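PDB 4QLX: nitroreductase family protein, which acts as an FMN-dependent enone reductase in the saturation of polyunsaturated fatty acids, probably converting 10-oxo-11-octadecenoate to 10-oxooctadecanoate at the expense of NADH. Local coordinates for residues 55-60 against 145-150; 61-66 against 88-93; 67-72 against 82-87; 96-101 against 184-189. All blocks are in the same frame, centred on the assembly; numbering follows the deposited sequence.

Interaction 1. Residues 55-60 against 145-150; sequences LQSWHF and TIDCSV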
# COMPACT_ATOMS: atom_id res chain seq x y z
N LEU A 55 14.03 5.54 3.22
CA LEU A 55 14.63 4.82 4.35
C LEU A 55 14.17 3.35 4.41
O LEU A 55 14.76 2.55 5.15
CB LEU A 55 14.29 5.52 5.66
CG LEU A 55 14.91 6.92 5.81
CD1 LEU A 55 14.48 7.55 7.12
CD2 LEU A 55 16.41 6.82 5.73
N GLN A 56 13.14 3.01 3.64
CA GLN A 56 12.74 1.62 3.47
C GLN A 56 12.58 0.93 4.83
O GLN A 56 13.20 -0.11 5.09
CB GLN A 56 13.76 0.89 2.60
CG GLN A 56 13.86 1.39 1.17
CD GLN A 56 15.17 0.98 0.51
OE1 GLN A 56 15.40 -0.19 0.22
NE2 GLN A 56 16.06 1.97 0.28
N SER A 57 11.78 1.54 5.69
CA SER A 57 11.81 1.25 7.12
C SER A 57 11.02 -0.00 7.48
O SER A 57 10.27 -0.03 8.47
CB SER A 57 11.28 2.47 7.91
OG SER A 57 12.06 3.65 7.63
N TRP A 58 11.20 -1.05 6.68
CA TRP A 58 10.47 -2.30 6.86
C TRP A 58 11.42 -3.45 7.16
O TRP A 58 12.59 -3.40 6.81
CB TRP A 58 9.64 -2.64 5.62
CG TRP A 58 10.33 -2.36 4.30
CD1 TRP A 58 11.43 -3.00 3.80
CD2 TRP A 58 9.94 -1.41 3.31
NE1 TRP A 58 11.75 -2.50 2.57
CE2 TRP A 58 10.85 -1.52 2.24
CE3 TRP A 58 8.91 -0.46 3.22
CZ2 TRP A 58 10.78 -0.72 1.10
CZ3 TRP A 58 8.83 0.33 2.08
CH2 TRP A 58 9.76 0.19 1.03
N HIS A 59 10.90 -4.47 7.83
CA HIS A 59 11.67 -5.68 8.09
C HIS A 59 10.75 -6.88 7.97
O HIS A 59 9.64 -6.87 8.49
CB HIS A 59 12.31 -5.65 9.48
CG HIS A 59 13.28 -6.77 9.71
ND1 HIS A 59 14.61 -6.68 9.38
CD2 HIS A 59 13.09 -8.02 10.21
CE1 HIS A 59 15.21 -7.82 9.67
NE2 HIS A 59 14.31 -8.65 10.18
N PHE A 60 11.21 -7.90 7.27
CA PHE A 60 10.39 -9.06 6.95
C PHE A 60 10.80 -10.30 7.74
O PHE A 60 11.98 -10.63 7.82
CB PHE A 60 10.48 -9.33 5.45
CG PHE A 60 10.17 -8.13 4.59
CD1 PHE A 60 8.86 -7.74 4.37
CD2 PHE A 60 11.18 -7.37 4.03
CE1 PHE A 60 8.56 -6.64 3.59
CE2 PHE A 60 10.90 -6.28 3.26
CZ PHE A 60 9.58 -5.91 3.03
N THR A 145 5.37 2.62 10.39
CA THR A 145 4.11 1.91 10.11
C THR A 145 3.61 2.21 8.69
O THR A 145 3.15 1.31 7.98
CB THR A 145 3.01 2.26 11.16
OG1 THR A 145 3.38 1.77 12.46
CG2 THR A 145 1.66 1.66 10.77
N ILE A 146 3.71 3.46 8.27
CA ILE A 146 3.32 3.80 6.90
C ILE A 146 4.14 3.04 5.85
O ILE A 146 3.57 2.46 4.95
CB ILE A 146 3.45 5.31 6.64
CG1 ILE A 146 2.53 6.09 7.57
CG2 ILE A 146 3.09 5.61 5.19
CD1 ILE A 146 2.67 7.62 7.43
N ASP A 147 5.48 3.05 5.97
CA ASP A 147 6.34 2.29 5.05
C ASP A 147 5.94 0.80 5.00
O ASP A 147 5.90 0.18 3.94
CB ASP A 147 7.81 2.39 5.47
CG ASP A 147 8.41 3.79 5.29
OD1 ASP A 147 7.74 4.71 4.77
OD2 ASP A 147 9.59 3.94 5.68
N CYS A 148 5.68 0.22 6.16
CA CYS A 148 5.35 -1.21 6.24
C CYS A 148 4.02 -1.52 5.60
O CYS A 148 3.79 -2.62 5.10
CB CYS A 148 5.33 -1.66 7.70
SG CYS A 148 6.96 -1.80 8.42
N SER A 149 3.12 -0.55 5.63
CA SER A 149 1.79 -0.73 5.06
C SER A 149 1.84 -0.63 3.54
O SER A 149 1.15 -1.38 2.85
CB SER A 149 0.81 0.30 5.64
OG SER A 149 0.79 0.23 7.06
N VAL A 150 2.66 0.27 2.99
CA VAL A 150 2.68 0.37 1.53
C VAL A 150 3.43 -0.81 0.93
O VAL A 150 3.08 -1.26 -0.17
CB VAL A 150 3.29 1.70 1.01
CG1 VAL A 150 2.48 2.90 1.52
CG2 VAL A 150 4.78 1.84 1.36
O HOH W 1 10.63 6.04 6.58
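Asp147 receives the backbone N-H of Ser57 on OD2, tying the lead-in of strand 58-63 to helix 137-161, the long helix that packs against the second subunit of this dimeric nitroreductase fold. Ser57 N lies 3.2 Å from Asp147 OD2, on the anti side of the carboxylate and somewhat out of its plane. CG of Asp147 stands anti to its own carbonyl carbon (chi1 -69°), and OD1 is left to accept from the backbone N of Ala52, a residue of the flavin and product pockets. The carboxylate thus holds two points of one loop at once. Ser57 OG stays close by, and also lies close to Ser99 OG, at a separation too short to be taken literally. An alanine at Asp147 would probably leave the N-H groups of Ser57 and Ala52 without their acceptor and let the loop beside the FMN shift. Trp58 comes to the helix edge-on. Its CG takes the crowded position between backbone N and carbonyl carbon (chi1 41°). At the edge of the ring, CE3 lies 3.2 Å from Asp147 O, near the ring plane. The indole and carboxylate planes are 68° apart, and the two side chains cross at about a right angle. Gln56 C covers one indole face, 3.8 Å above the ring centre. One residue on, Cys148 SG sits 3.8 Å from Ser57 O and 4.0 Å from Trp58 CB.

Interaction 2. Residues 61-66 against 88-93; sequences VVVDTP and SAIVFI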
# COMPACT_ATOMS: atom_id res chain seq x y z
N VAL A 61 9.83 -11.00 8.33
CA VAL A 61 10.15 -12.27 8.96
C VAL A 61 9.29 -13.37 8.32
O VAL A 61 8.07 -13.33 8.42
CB VAL A 61 9.93 -12.25 10.47
CG1 VAL A 61 10.25 -13.62 11.08
CG2 VAL A 61 10.77 -11.16 11.12
N VAL A 62 9.94 -14.31 7.64
CA VAL A 62 9.24 -15.34 6.89
C VAL A 62 9.01 -16.56 7.77
O VAL A 62 9.95 -17.13 8.33
CB VAL A 62 10.00 -15.77 5.63
CG1 VAL A 62 9.25 -16.91 4.91
CG2 VAL A 62 10.20 -14.58 4.69
N VAL A 63 7.74 -16.94 7.89
CA VAL A 63 7.32 -18.08 8.68
C VAL A 63 6.77 -19.12 7.71
O VAL A 63 5.73 -18.89 7.10
CB VAL A 63 6.25 -17.67 9.70
CG1 VAL A 63 5.85 -18.85 10.58
CG2 VAL A 63 6.74 -16.52 10.55
N ASP A 64 7.47 -20.24 7.53
CA ASP A 64 6.99 -21.22 6.54
C ASP A 64 7.27 -22.69 6.91
O ASP A 64 7.25 -23.56 6.03
CB ASP A 64 7.60 -20.91 5.18
CG ASP A 64 9.07 -21.26 5.11
OD1 ASP A 64 9.71 -21.36 6.18
OD2 ASP A 64 9.58 -21.42 3.99
N THR A 65 7.53 -22.96 8.18
CA THR A 65 7.72 -24.33 8.65
C THR A 65 6.75 -24.60 9.79
O THR A 65 6.32 -23.66 10.48
CB THR A 65 9.18 -24.61 9.12
OG1 THR A 65 9.39 -24.06 10.42
CG2 THR A 65 10.20 -24.04 8.14
N PRO A 66 6.40 -25.88 10.00
CA PRO A 66 5.48 -26.17 11.11
C PRO A 66 6.00 -25.67 12.46
O PRO A 66 5.22 -25.14 13.26
CB PRO A 66 5.39 -27.70 11.09
CG PRO A 66 5.59 -28.05 9.64
CD PRO A 66 6.63 -27.06 9.15
N SER A 88 1.10 -21.29 2.72
CA SER A 88 2.42 -21.77 2.31
C SER A 88 3.49 -21.03 3.11
O SER A 88 4.44 -21.64 3.59
CB SER A 88 2.65 -21.55 0.81
OG SER A 88 1.66 -22.20 0.02
N ALA A 89 3.33 -19.72 3.26
CA ALA A 89 4.24 -18.93 4.08
C ALA A 89 3.53 -17.70 4.60
O ALA A 89 2.61 -17.18 3.96
CB ALA A 89 5.47 -18.54 3.28
N ILE A 90 3.92 -17.25 5.78
CA ILE A 90 3.47 -15.97 6.29
C ILE A 90 4.68 -15.03 6.26
O ILE A 90 5.77 -15.42 6.67
CB ILE A 90 2.88 -16.06 7.70
CG1 ILE A 90 1.71 -17.06 7.73
CG2 ILE A 90 2.41 -14.69 8.19
CD1 ILE A 90 2.15 -18.48 8.10
N VAL A 91 4.48 -13.83 5.75
CA VAL A 91 5.53 -12.82 5.79
C VAL A 91 5.10 -11.76 6.78
O VAL A 91 4.17 -10.97 6.51
CB VAL A 91 5.79 -12.22 4.41
CG1 VAL A 91 6.81 -11.08 4.51
CG2 VAL A 91 6.26 -13.30 3.45
N PHE A 92 5.73 -11.75 7.95
CA PHE A 92 5.38 -10.73 8.92
C PHE A 92 6.22 -9.48 8.72
O PHE A 92 7.44 -9.56 8.53
CB PHE A 92 5.53 -11.21 10.37
CG PHE A 92 4.87 -10.29 11.34
CD1 PHE A 92 3.53 -10.45 11.67
CD2 PHE A 92 5.56 -9.20 11.86
CE1 PHE A 92 2.90 -9.58 12.53
CE2 PHE A 92 4.94 -8.32 12.72
CZ PHE A 92 3.61 -8.50 13.06
N ILE A 93 5.57 -8.32 8.79
CA ILE A 93 6.25 -7.06 8.55
C ILE A 93 6.34 -6.25 9.84
O ILE A 93 5.34 -6.00 10.52
CB ILE A 93 5.55 -6.23 7.44
CG1 ILE A 93 5.25 -7.13 6.24
CG2 ILE A 93 6.44 -5.05 7.01
CD1 ILE A 93 4.39 -6.47 5.15
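Ile90 O takes two approaches from the neighbouring strand: the N-H of Val63, with Val63 N 2.8 Å from Ile90 O and nearly along the C=O axis, and a softer CA-H contact from Val62 CA at 3.5 Å. The return bond, Ile90 N to Val63 O, completes an antiparallel hydrogen-bonded pair, and Val61 with Phe92 repeats it, Val61 N standing 2.8 Å from Phe92 O. Val62 and Val91 form the non-hydrogen-bonded pair between them, their CG2 methyls 4.3 Å apart. On the face that carries Val61, Val63, Ile90 and Phe92, CB of Val63 and CB of Ile90 stand 4.2 Å from each other. Ile90 CG1 is anti to the carbonyl carbon, and a chi2 of 92° sets CD1 3.7 Å from Val63 O. Past the last bridge, Asp64 CB meets Ala89 CB at 3.7 Å, while the carboxylate leads off to a salt bridge with Arg36. Ser88 and Ala89 both oppose Ile196, a classic beta bulge at the start of strand 89-96. In the four-stranded sheet, strand 58-63 is outermost within this chain and strand 89-96 lies between it and strand 188-197. Helices 66-72 and 177-181 cover the face of Val63 and Phe92, and helix 36-46 packs against Val62 and Ala89 on the other.

Interaction 3. Residues 67-72 against 82-87; sequences EAKAKF and PQVDSA. With FMN (flavin mononucleotide), chain C.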
# COMPACT_ATOMS: atom_id res chain seq x y z
N GLU A 67 7.31 -25.79 12.68
CA GLU A 67 7.92 -25.34 13.93
C GLU A 67 7.89 -23.81 14.06
O GLU A 67 7.68 -23.26 15.14
CB GLU A 67 9.36 -25.86 14.03
CG GLU A 67 9.50 -27.39 13.98
CD GLU A 67 9.50 -27.94 12.55
OE1 GLU A 67 9.55 -27.13 11.60
OE2 GLU A 67 9.46 -29.18 12.38
N ALA A 68 8.12 -23.12 12.95
CA ALA A 68 8.09 -21.66 12.96
C ALA A 68 6.66 -21.17 13.19
O ALA A 68 6.44 -20.19 13.89
CB ALA A 68 8.66 -21.09 11.66
N LYS A 69 5.69 -21.89 12.61
CA LYS A 69 4.29 -21.51 12.73
C LYS A 69 3.81 -21.64 14.17
O LYS A 69 3.11 -20.78 14.68
CB LYS A 69 3.41 -22.37 11.82
CG LYS A 69 3.53 -22.03 10.35
CD LYS A 69 2.48 -22.77 9.52
CE LYS A 69 2.66 -22.49 8.03
NZ LYS A 69 1.59 -23.17 7.22
N ALA A 70 4.20 -22.73 14.83
CA ALA A 70 3.79 -22.98 16.20
C ALA A 70 4.33 -21.89 17.12
O ALA A 70 3.65 -21.44 18.05
CB ALA A 70 4.25 -24.37 16.67
N LYS A 71 5.56 -21.47 16.85
CA LYS A 71 6.18 -20.39 17.61
C LYS A 71 5.52 -19.05 17.29
O LYS A 71 5.27 -18.24 18.18
CB LYS A 71 7.68 -20.33 17.30
CG LYS A 71 8.37 -19.10 17.83
CD LYS A 71 8.37 -19.06 19.35
CE LYS A 71 9.56 -18.26 19.86
NZ LYS A 71 9.48 -17.99 21.32
N PHE A 72 5.25 -18.82 16.01
CA PHE A 72 4.60 -17.60 15.54
C PHE A 72 3.21 -17.47 16.17
O PHE A 72 2.86 -16.42 16.71
CB PHE A 72 4.53 -17.64 14.02
CG PHE A 72 3.83 -16.47 13.39
CD1 PHE A 72 4.32 -15.18 13.55
CD2 PHE A 72 2.73 -16.66 12.58
CE1 PHE A 72 3.68 -14.10 12.94
CE2 PHE A 72 2.09 -15.58 11.97
CZ PHE A 72 2.58 -14.30 12.15
N PRO A 82 -6.48 -20.20 11.07
CA PRO A 82 -6.67 -20.82 9.74
C PRO A 82 -5.68 -20.36 8.66
O PRO A 82 -5.11 -21.17 7.93
CB PRO A 82 -8.09 -20.40 9.36
CG PRO A 82 -8.79 -20.31 10.66
CD PRO A 82 -7.78 -19.78 11.64
N GLN A 83 -5.49 -19.05 8.56
CA GLN A 83 -4.50 -18.48 7.66
C GLN A 83 -3.10 -18.98 7.97
O GLN A 83 -2.40 -19.45 7.08
CB GLN A 83 -4.53 -16.96 7.74
CG GLN A 83 -5.86 -16.34 7.40
CD GLN A 83 -6.64 -15.92 8.62
OE1 GLN A 83 -7.02 -16.75 9.46
NE2 GLN A 83 -6.91 -14.62 8.73
N VAL A 84 -2.69 -18.90 9.23
CA VAL A 84 -1.34 -19.32 9.59
C VAL A 84 -1.11 -20.81 9.34
O VAL A 84 -0.13 -21.19 8.69
CB VAL A 84 -1.02 -19.00 11.04
CG1 VAL A 84 0.36 -19.54 11.40
CG2 VAL A 84 -1.09 -17.50 11.28
N ASP A 85 -2.02 -21.66 9.82
CA ASP A 85 -1.91 -23.10 9.59
C ASP A 85 -1.88 -23.47 8.10
O ASP A 85 -1.03 -24.26 7.69
CB ASP A 85 -3.06 -23.85 10.27
CG ASP A 85 -2.95 -23.85 11.77
OD1 ASP A 85 -1.84 -23.58 12.29
OD2 ASP A 85 -3.97 -24.11 12.44
N SER A 86 -2.77 -22.92 7.29
CA SER A 86 -2.88 -23.40 5.91
C SER A 86 -1.95 -22.69 4.92
O SER A 86 -1.69 -23.21 3.83
CB SER A 86 -4.32 -23.29 5.40
OG SER A 86 -4.80 -21.96 5.41
N ALA A 87 -1.45 -21.50 5.27
CA ALA A 87 -0.63 -20.74 4.33
C ALA A 87 0.67 -21.45 3.97
O ALA A 87 1.26 -22.14 4.81
CB ALA A 87 -0.33 -19.36 4.88
N1 FMN C . -8.50 -10.45 8.15
C2 FMN C . -8.57 -11.43 9.12
O2 FMN C . -9.20 -12.46 8.92
N3 FMN C . -7.94 -11.28 10.33
C4 FMN C . -7.23 -10.13 10.57
O4 FMN C . -6.67 -9.98 11.65
C4A FMN C . -7.16 -9.14 9.61
N5 FMN C . -6.44 -8.00 9.87
C5A FMN C . -6.33 -7.00 8.93
C6 FMN C . -5.59 -5.89 9.26
C7 FMN C . -5.44 -4.87 8.33
C7M FMN C . -4.63 -3.66 8.67
C8 FMN C . -6.05 -4.97 7.10
C8M FMN C . -5.86 -3.85 6.14
C9 FMN C . -6.81 -6.11 6.77
C9A FMN C . -6.95 -7.14 7.69
N10 FMN C . -7.70 -8.30 7.43
C10 FMN C . -7.79 -9.29 8.40
C1' FMN C . -8.41 -8.51 6.12
C2' FMN C . -9.66 -7.60 6.05
O2' FMN C . -10.70 -8.10 6.87
C3' FMN C . -10.17 -7.42 4.63
O3' FMN C . -9.20 -6.69 3.90
C4' FMN C . -11.50 -6.65 4.52
O4' FMN C . -12.57 -7.33 5.14
C5' FMN C . -11.84 -6.40 3.05
O5' FMN C . -11.95 -7.62 2.34
P FMN C . -10.99 -7.89 1.07
O1P FMN C . -11.32 -9.28 0.58
O2P FMN C . -9.53 -7.81 1.50
O3P FMN C . -11.24 -6.88 -0.02
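The Phe72 ring meets Val84 with its edge: both valine methyls lie near the ring plane, CG1 at 3.9 Å from Phe72 CD2 and CG2 at 3.8 Å from Phe72 CE2. Around the same side chain gather Ile90 and Phe92 of the sheet, with Met177 and Leu181 of helix 177-181. Beside it, Lys69 runs past Val84 in the opposite direction, extended beyond CG, its CD 3.2 Å from Val84 O. Its ammonium ends among the carbonyls at and just past the C-terminal end of helix 81-86. Lys69 NZ lies 2.6 Å from Ala87 O, in the plane of the Ala87 carbonyl, and 2.9 Å from Asp85 O, well above the plane of the Asp85 carbonyl; a weak third bond goes to Val84 O. An alanine at Lys69 would probably strip these three carbonyls of a shared donor and open a gap alongside Val84. Asp85 itself turns its carboxylate to Lys73. Two residues before Asp85, Gln83 brings NE2 to 3.2 Å from FMN O2, and the same nitrogen is hydrogen-bonded to Asn80 and Asn167. A positive charge set against the C-terminal carbonyls of a helix is likely to be stabilised by the helix dipole, at the end of the short helix that brings Gln83 to the flavin.

Interaction 4. Residues 96-101 against 184-189; sequences DTQSHY and DPKRYV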
# COMPACT_ATOMS: atom_id res chain seq x y z
N ASP A 96 10.99 -0.55 11.23
CA ASP A 96 12.35 -0.28 11.72
C ASP A 96 12.46 1.17 12.18
O ASP A 96 12.59 2.08 11.37
CB ASP A 96 13.37 -0.58 10.62
CG ASP A 96 14.82 -0.37 11.07
OD1 ASP A 96 15.06 -0.06 12.26
OD2 ASP A 96 15.72 -0.53 10.23
N THR A 97 12.42 1.38 13.50
CA THR A 97 12.41 2.73 14.05
C THR A 97 13.83 3.28 14.23
O THR A 97 14.02 4.30 14.89
CB THR A 97 11.67 2.78 15.39
OG1 THR A 97 12.43 2.08 16.39
CG2 THR A 97 10.29 2.14 15.26
N GLN A 98 14.81 2.61 13.64
CA GLN A 98 16.17 3.12 13.64
C GLN A 98 16.67 3.25 12.21
O GLN A 98 17.87 3.40 11.97
CB GLN A 98 17.10 2.21 14.45
CG GLN A 98 16.81 2.23 15.95
CD GLN A 98 17.64 1.21 16.71
OE1 GLN A 98 18.54 0.59 16.15
NE2 GLN A 98 17.33 1.04 17.99
N SER A 99 15.74 3.20 11.25
CA SER A 99 16.12 3.24 9.84
C SER A 99 16.79 4.56 9.44
O SER A 99 17.56 4.61 8.47
CB SER A 99 14.89 2.99 8.95
OG SER A 99 14.02 4.11 8.95
N HIS A 100 16.51 5.62 10.19
CA HIS A 100 17.06 6.95 9.88
C HIS A 100 18.50 7.11 10.36
O HIS A 100 19.12 8.14 10.13
CB HIS A 100 16.20 8.05 10.51
CG HIS A 100 16.07 7.93 11.99
ND1 HIS A 100 15.37 6.91 12.60
CD2 HIS A 100 16.57 8.69 13.00
CE1 HIS A 100 15.42 7.05 13.91
NE2 HIS A 100 16.15 8.13 14.18
N TYR A 101 19.04 6.09 11.02
CA TYR A 101 20.42 6.14 11.49
C TYR A 101 21.39 6.29 10.31
O TYR A 101 22.46 6.86 10.45
CB TYR A 101 20.77 4.88 12.31
CG TYR A 101 20.23 4.87 13.74
CD1 TYR A 101 19.37 5.86 14.20
CD2 TYR A 101 20.58 3.86 14.63
CE1 TYR A 101 18.88 5.85 15.50
CE2 TYR A 101 20.09 3.84 15.94
CZ TYR A 101 19.24 4.83 16.36
OH TYR A 101 18.74 4.82 17.66
N ASP A 184 14.77 -7.28 17.88
CA ASP A 184 15.14 -6.25 18.85
C ASP A 184 13.95 -5.38 19.22
O ASP A 184 13.47 -4.60 18.40
CB ASP A 184 16.27 -5.40 18.28
CG ASP A 184 16.88 -4.42 19.29
OD1 ASP A 184 16.39 -4.29 20.43
OD2 ASP A 184 17.88 -3.77 18.92
N PRO A 185 13.48 -5.51 20.46
CA PRO A 185 12.33 -4.74 20.93
C PRO A 185 12.60 -3.23 21.02
O PRO A 185 11.68 -2.43 20.92
CB PRO A 185 12.07 -5.32 22.32
CG PRO A 185 13.38 -5.85 22.76
CD PRO A 185 14.00 -6.40 21.51
N LYS A 186 13.86 -2.87 21.22
CA LYS A 186 14.26 -1.47 21.18
C LYS A 186 14.04 -0.87 19.79
O LYS A 186 13.83 0.34 19.66
CB LYS A 186 15.74 -1.32 21.54
CG LYS A 186 16.11 -1.54 23.00
CD LYS A 186 17.55 -1.12 23.23
CE LYS A 186 17.74 0.38 22.94
NZ LYS A 186 18.83 0.69 21.97
N ARG A 187 14.09 -1.72 18.78
CA ARG A 187 14.18 -1.29 17.39
C ARG A 187 12.91 -1.46 16.56
O ARG A 187 12.49 -0.56 15.83
CB ARG A 187 15.31 -2.05 16.70
CG ARG A 187 15.51 -1.64 15.26
CD ARG A 187 16.73 -2.28 14.65
NE ARG A 187 17.03 -1.68 13.35
CZ ARG A 187 18.06 -2.03 12.58
NH1 ARG A 187 18.88 -3.00 12.98
NH2 ARG A 187 18.25 -1.43 11.41
N TYR A 188 12.31 -2.64 16.66
CA TYR A 188 11.24 -3.02 15.75
C TYR A 188 9.84 -2.93 16.36
O TYR A 188 9.66 -3.24 17.53
CB TYR A 188 11.50 -4.44 15.24
CG TYR A 188 12.75 -4.54 14.40
CD1 TYR A 188 12.80 -3.98 13.13
CD2 TYR A 188 13.88 -5.19 14.88
CE1 TYR A 188 13.95 -4.07 12.36
CE2 TYR A 188 15.02 -5.29 14.11
CZ TYR A 188 15.05 -4.73 12.85
OH TYR A 188 16.20 -4.82 12.09
N VAL A 189 8.88 -2.48 15.57
CA VAL A 189 7.48 -2.45 15.98
C VAL A 189 6.61 -3.34 15.06
O VAL A 189 6.76 -3.33 13.84
CB VAL A 189 6.92 -1.01 15.99
CG1 VAL A 189 7.68 -0.15 17.01
CG2 VAL A 189 7.00 -0.38 14.60
O HOH W 2 15.07 2.59 19.02
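Arg187 grips the carboxylate of Asp96 side-on with two nitrogens in a salt bridge: NE lies 2.8 Å from Asp96 OD1, and NH2 lies 2.9 Å from Asp96 OD2. The two flat groups are far from coplanar, their planes 59° apart, for NE reaches OD1 from above the carboxylate while NH2 meets OD2 on the syn side. Next along, Arg187 O accepts twice from Thr97, from the backbone N at 3.0 Å and from OG1 at 2.7 Å, the two donors on opposite faces of the carbonyl plane. Thr97 CG2 meets Val189 CG1 at 3.9 Å. The amide of Gln98 crosses the arginine chain, its plane only 12° from that of the guanidinium, with OE1 3.7 Å from Arg187 CD; a water links its NE2 to Lys186 O. Several bonds position these groups. Gln98 N donates to Asp96 OD1 at 3.0 Å, closing an Asx turn; this N and Arg187 NE come to OD1 from opposite faces of the carboxylate. Arg187 is extended from CG to NE, and its CG rests over the centre of the Tyr188 ring. Asp184 OD1 accepts from Lys186 N, a second Asx turn, just before the strand. Asp96 and Tyr188 form an antiparallel non-hydrogen-bonded pair where strand 89-96 ends and strand 188-197 begins; His59 of strand 58-63 meets the Tyr188 ring, and beyond Tyr101 the chain runs on into helix 103-112.

Overall arrangement
Strand 58-63 serves two contacts: its start is held to helix 137-161, at its buried stretch 145-150, in interaction 1, and its end pairs with strand 89-96 in interaction 2. The two touch through Cys148 and Ile93. Interaction 3 lies against the sheet face of interaction 2, Phe72 on Phe92, and joins the two helices that connect those strands. Interaction 4, nearer the surface, sits at the far end of strand 89-96 and reaches interaction 1 through the backbone hydrogen bond between Ser57 and Asp96. The chemistry follows place: a buried carboxylate accepting backbone N-H groups, regular strand pairing, a lysine at a helix end, and, nearer the surface, a salt bridge with a water nearby joining Gln98 to Lys186.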